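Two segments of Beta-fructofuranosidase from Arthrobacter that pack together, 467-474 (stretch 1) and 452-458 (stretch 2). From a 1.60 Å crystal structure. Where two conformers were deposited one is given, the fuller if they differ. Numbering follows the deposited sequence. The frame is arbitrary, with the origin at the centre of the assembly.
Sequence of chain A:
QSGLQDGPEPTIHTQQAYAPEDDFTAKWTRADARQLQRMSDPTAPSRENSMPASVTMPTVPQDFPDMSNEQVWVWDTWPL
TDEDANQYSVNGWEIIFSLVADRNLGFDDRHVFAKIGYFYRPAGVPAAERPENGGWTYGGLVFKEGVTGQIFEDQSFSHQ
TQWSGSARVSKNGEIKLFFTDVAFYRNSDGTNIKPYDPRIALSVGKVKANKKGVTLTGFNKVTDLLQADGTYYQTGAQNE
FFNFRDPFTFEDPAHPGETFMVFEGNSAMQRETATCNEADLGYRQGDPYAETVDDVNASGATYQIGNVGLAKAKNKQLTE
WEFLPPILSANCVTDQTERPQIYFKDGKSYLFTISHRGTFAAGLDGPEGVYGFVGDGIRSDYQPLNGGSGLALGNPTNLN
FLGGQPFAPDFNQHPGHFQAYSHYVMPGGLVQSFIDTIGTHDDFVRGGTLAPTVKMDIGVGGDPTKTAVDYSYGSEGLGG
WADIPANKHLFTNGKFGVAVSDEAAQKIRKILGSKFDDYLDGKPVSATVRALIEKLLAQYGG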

# COMPACT_ATOMS: atom_id res chain seq x y z
N THR A 467 -7.23 14.80 -8.73
CA THR A 467 -8.06 13.66 -8.39
C THR A 467 -9.28 14.17 -7.63
O THR A 467 -9.27 15.28 -7.11
CB THR A 467 -7.32 12.64 -7.48
OG1 THR A 467 -7.08 13.20 -6.18
CG2 THR A 467 -6.02 12.22 -8.08
N ALA A 468 -10.32 13.34 -7.58
CA ALA A 468 -11.55 13.69 -6.88
C ALA A 468 -12.24 12.44 -6.41
O ALA A 468 -12.48 11.50 -7.17
CB ALA A 468 -12.50 14.48 -7.77
N VAL A 469 -12.69 12.47 -5.16
CA VAL A 469 -13.47 11.38 -4.63
C VAL A 469 -14.82 11.32 -5.32
O VAL A 469 -15.45 12.36 -5.57
CB VAL A 469 -13.67 11.60 -3.13
CG1 VAL A 469 -14.74 10.67 -2.56
CG2 VAL A 469 -12.34 11.37 -2.41
N ASP A 470 -15.24 10.10 -5.65
CA ASP A 470 -16.55 9.88 -6.28
C ASP A 470 -17.57 9.60 -5.18
O ASP A 470 -17.71 8.48 -4.71
CB ASP A 470 -16.49 8.75 -7.29
CG ASP A 470 -17.83 8.53 -7.98
OD1 ASP A 470 -18.78 9.31 -7.70
OD2 ASP A 470 -17.93 7.58 -8.79
N TYR A 471 -18.30 10.64 -4.80
CA TYR A 471 -19.34 10.52 -3.77
C TYR A 471 -20.64 9.86 -4.29
O TYR A 471 -21.57 9.63 -3.51
CB TYR A 471 -19.61 11.87 -3.13
CG TYR A 471 -18.54 12.32 -2.16
CD1 TYR A 471 -18.56 11.89 -0.84
CD2 TYR A 471 -17.52 13.17 -2.57
CE1 TYR A 471 -17.58 12.30 0.06
CE2 TYR A 471 -16.54 13.59 -1.69
CZ TYR A 471 -16.58 13.16 -0.38
OH TYR A 471 -15.60 13.60 0.50
N SER A 472 -20.70 9.52 -5.58
CA SER A 472 -21.86 8.82 -6.14
C SER A 472 -21.68 7.31 -6.04
O SER A 472 -22.61 6.55 -6.30
CB SER A 472 -22.10 9.22 -7.59
OG SER A 472 -21.07 8.73 -8.43
N TYR A 473 -20.47 6.88 -5.70
CA TYR A 473 -20.14 5.46 -5.58
C TYR A 473 -20.75 4.91 -4.31
O TYR A 473 -20.57 5.47 -3.23
CB TYR A 473 -18.62 5.30 -5.57
CG TYR A 473 -18.10 3.87 -5.50
CD1 TYR A 473 -18.15 3.03 -6.61
CD2 TYR A 473 -17.46 3.40 -4.37
CE1 TYR A 473 -17.65 1.73 -6.56
CE2 TYR A 473 -16.93 2.13 -4.32
CZ TYR A 473 -17.04 1.29 -5.41
OH TYR A 473 -16.52 0.03 -5.35
N GLY A 474 -21.48 3.81 -4.43
CA GLY A 474 -22.05 3.16 -3.26
C GLY A 474 -22.98 4.09 -2.50
O GLY A 474 -23.82 4.78 -3.10
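Stretch 2, residues 452-458: PTVKMDI

The strongest polar contact between the stretches is a salt bridge from K455 NZ to D470 OD2 (3.0 Å). The same ammonium group binds D457 OD1 within stretch 2 (2.7 Å), so K455, fully extended as far as chi3, places its charge between two carboxylates whose OD2 atoms, in D470 and D457, lie 4.3 Å apart. D470 N also donates a nearly linear hydrogen bond to K455 O (2.9 Å). A468 and D457 form a reciprocal pair, D457 N to A468 O at 2.8 Å and A468 N to D457 O at 3.0 Å. These bonds define an antiparallel ladder: V454 to I458 are extended and run against strand 467-469, the two axes crossing at 154° with a closest approach of 4.6 Å. T467 faces I458 and V469 faces M456 in non-hydrogen-bonded pairs, their CA atoms 4.6 and 4.5 Å apart. Water 1 extends the link beyond the ladder, accepting from K455 N (2.9 Å) and lying 3.0 Å from D470 O. The side chains of T467, V469, M456 and I458 share one buried face, where T467 CB approaches M456 CG to 4.1 Å. At the end of the type I turn D470-Y473, the Y473 ring covers K455, whose CB lies over one face, 3.9 Å from the centroid, while T453 O meets the ring edge, 3.5 Å from Y473 CE2.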

# COMPACT_ATOMS: atom_id res chain seq x y z
N PRO A 452 -14.94 0.29 4.17
CA PRO A 452 -15.59 0.17 2.88
C PRO A 452 -14.62 0.64 1.81
O PRO A 452 -13.86 1.59 2.01
CB PRO A 452 -16.78 1.13 2.98
CG PRO A 452 -16.99 1.36 4.46
CD PRO A 452 -15.59 1.30 5.02
N THR A 453 -14.64 -0.01 0.67
CA THR A 453 -13.84 0.41 -0.44
C THR A 453 -14.45 1.68 -1.02
O THR A 453 -15.68 1.79 -1.10
CB THR A 453 -13.81 -0.72 -1.43
OG1 THR A 453 -13.11 -1.81 -0.82
CG2 THR A 453 -13.13 -0.34 -2.76
N VAL A 454 -13.60 2.61 -1.43
CA VAL A 454 -14.07 3.89 -1.93
C VAL A 454 -13.52 4.07 -3.33
O VAL A 454 -12.80 3.22 -3.80
CB VAL A 454 -13.71 5.08 -1.01
CG1 VAL A 454 -14.41 4.92 0.33
CG2 VAL A 454 -12.21 5.24 -0.83
N LYS A 455 -13.94 5.14 -3.99
CA LYS A 455 -13.57 5.34 -5.39
C LYS A 455 -12.98 6.74 -5.59
O LYS A 455 -13.63 7.75 -5.32
CB LYS A 455 -14.79 5.13 -6.30
CG LYS A 455 -14.49 5.26 -7.79
CD LYS A 455 -15.68 4.80 -8.62
CE LYS A 455 -15.46 5.06 -10.10
NZ LYS A 455 -15.76 6.47 -10.49
N MET A 456 -11.76 6.78 -6.12
CA MET A 456 -11.06 8.01 -6.35
C MET A 456 -10.87 8.12 -7.85
O MET A 456 -10.25 7.26 -8.46
CB MET A 456 -9.71 7.97 -5.63
CG MET A 456 -8.87 9.22 -5.81
SD MET A 456 -7.31 9.11 -4.92
CE MET A 456 -6.55 7.67 -5.70
N ASP A 457 -11.41 9.19 -8.44
CA ASP A 457 -11.22 9.44 -9.88
C ASP A 457 -9.89 10.13 -10.10
O ASP A 457 -9.61 11.17 -9.52
CB ASP A 457 -12.38 10.22 -10.43
CG ASP A 457 -13.68 9.42 -10.39
OD1 ASP A 457 -13.61 8.16 -10.39
OD2 ASP A 457 -14.76 10.03 -10.36
N ILE A 458 -9.09 9.55 -10.98
CA ILE A 458 -7.72 10.01 -11.19
C ILE A 458 -7.64 10.72 -12.53
O ILE A 458 -7.99 10.16 -13.56
CB ILE A 458 -6.73 8.82 -11.15
CG1 ILE A 458 -6.76 8.17 -9.76
CG2 ILE A 458 -5.32 9.29 -11.52
CD1 ILE A 458 -6.10 6.81 -9.66
O HOH W 1 -15.85 7.00 -2.93
O HOH W 2 -14.99 12.06 -8.82